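Local structure of endoglucanase (Clostridium thermocellum, 2E4T) at residues 69-72 and 73-77. The protein hydrolyses internal beta-1,4-glucosidic links of cellulose and xyloglucan, as an endoglucanase whose family 44 catalytic module, part of a longer multidomain enzyme, is described here. Numbering follows the deposited sequence.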
loop_
_atom_site.group_PDB
_atom_site.type_symbol
_atom_site.label_atom_id
_atom_site.label_comp_id
_atom_site.label_asym_id
_atom_site.label_seq_id
_atom_site.Cartn_x
_atom_site.Cartn_y
_atom_site.Cartn_z
ATOM N N ASP A 69 24.538 9.578 3.218
ATOM C CA ASP A 69 25.068 8.933 4.407
ATOM C C ASP A 69 24.645 7.453 4.421
ATOM O O ASP A 69 24.156 6.903 3.413
ATOM C CB ASP A 69 24.525 9.679 5.635
ATOM C CG ASP A 69 22.979 9.615 5.685
ATOM O OD1 ASP A 69 22.418 8.666 5.176
ATOM O OD2 ASP A 69 22.311 10.568 6.175
ATOM N N THR A 70 24.949 6.796 5.541
ATOM C CA THR A 70 24.681 5.377 5.747
ATOM C C THR A 70 23.314 5.124 6.436
ATOM O O THR A 70 23.092 4.013 6.942
ATOM C CB THR A 70 25.784 4.747 6.612
ATOM O OG1 THR A 70 25.944 5.543 7.813
ATOM C CG2 THR A 70 27.115 4.741 5.881
ATOM N N TYR A 71 22.387 6.081 6.369
ATOM C CA TYR A 71 21.117 5.919 7.082
ATOM C C TYR A 71 20.425 4.608 6.791
ATOM O O TYR A 71 19.880 3.969 7.712
ATOM C CB TYR A 71 20.174 7.088 6.734
ATOM C CG TYR A 71 18.770 6.903 7.310
ATOM C CD1 TYR A 71 18.509 7.215 8.639
ATOM C CD2 TYR A 71 17.734 6.366 6.563
ATOM C CE1 TYR A 71 17.228 6.996 9.184
ATOM C CE2 TYR A 71 16.444 6.179 7.077
ATOM C CZ TYR A 71 16.194 6.525 8.364
ATOM O OH TYR A 71 14.937 6.349 8.908
ATOM N N LEU A 72 20.339 4.175 5.515
ATOM C CA LEU A 72 19.545 2.977 5.241
ATOM C C LEU A 72 20.226 1.719 5.798
ATOM O O LEU A 72 19.528 0.750 6.136
ATOM C CB LEU A 72 19.218 2.819 3.763
ATOM C CG LEU A 72 18.203 3.801 3.229
ATOM C CD1 LEU A 72 18.062 3.643 1.729
ATOM C CD2 LEU A 72 16.823 3.615 3.928
ATOM N N LEU A 73 21.564 1.689 5.843
ATOM C CA LEU A 73 22.281 0.602 6.477
ATOM C C LEU A 73 21.932 0.508 7.968
ATOM O O LEU A 73 21.664 -0.554 8.532
ATOM C CB LEU A 73 23.795 0.776 6.305
ATOM C CG LEU A 73 24.292 0.554 4.885
ATOM C CD1 LEU A 73 25.664 1.253 4.691
ATOM C CD2 LEU A 73 24.354 -0.924 4.568
ATOM N N GLU A 74 21.965 1.670 8.638
ATOM C CA GLU A 74 21.700 1.738 10.059
ATOM C C GLU A 74 20.233 1.439 10.362
ATOM O O GLU A 74 19.925 0.549 11.182
ATOM C CB GLU A 74 22.089 3.133 10.566
ATOM C CG GLU A 74 23.539 3.376 10.470
ATOM C CD GLU A 74 23.807 4.845 10.761
ATOM O OE1 GLU A 74 23.398 5.345 11.841
ATOM O OE2 GLU A 74 24.415 5.555 9.938
ATOM N N ASP A 75 19.328 2.117 9.684
ATOM C CA ASP A 75 17.902 1.937 9.951
ATOM C C ASP A 75 17.419 0.539 9.617
ATOM O O ASP A 75 16.496 0.023 10.289
ATOM C CB ASP A 75 17.074 2.939 9.193
ATOM C CG ASP A 75 15.607 2.864 9.584
ATOM O OD1 ASP A 75 15.296 3.273 10.722
ATOM O OD2 ASP A 75 14.767 2.370 8.823
ATOM N N GLY A 76 18.019 -0.080 8.590
ATOM C CA GLY A 76 17.625 -1.433 8.232
ATOM C C GLY A 76 18.253 -2.498 9.092
ATOM O O GLY A 76 17.920 -3.693 8.913
ATOM N N GLY A 77 19.157 -2.177 9.988
ATOM C CA GLY A 77 19.816 -3.176 10.818
ATOM C C GLY A 77 20.835 -4.011 10.068
ATOM O O GLY A 77 21.045 -5.185 10.400
#
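Thr70 OG1 donates to Glu74 OE2 over 2.6 Å, a side-chain bond spanning the first turn of the short surface helix 71-75 in the TIM-barrel-like catalytic module. Thr70 holds the N-cap position, yet its hydroxyl, set between its own N and carbonyl carbon (chi1 52°), turns to the glutamate and makes no capping bond to the backbone. Glu74 reaches it with an extended chain, its CG passing over Thr70 O, and accepts on the anti lone pair of OE2, the one turned away from OE1. Thr70 O takes the first i+4 bond, from Glu74 N at 3.1 Å, so the two residues are joined through both backbone and side chains. Just before the helix, Asp69 OD1 forms an Asx turn by accepting from Tyr71 N at 2.8 Å, which approaches from above the carboxylate plane; the same oxygen is shared with a salt bridge from Arg47. Leu73 is buried: its CD1 rests on Thr70 CB and CG2 at 4.0 Å, and its side chain also packs on Trp83 and on Val89 of helix 88-99, which Leu72 touches too. The two bonds that follow along the helix are Asp75 N to Tyr71 O at 2.8 Å, nearly straight, and a more bent one from Gly76 N to Leu72 O. Gly77, the first residue to leave helical backbone angles, takes positive phi in a Schellman motif; its N also bonds Glu74 O. On the exposed side Tyr71 and Asp75 both place CG anti to the backbone N and run alongside each other, ring and carboxylate only 8° from parallel. Asp75 CB makes a CH-pi contact over one ring face, 4.0 Å from the centroid and displaced toward the rim nearest CZ.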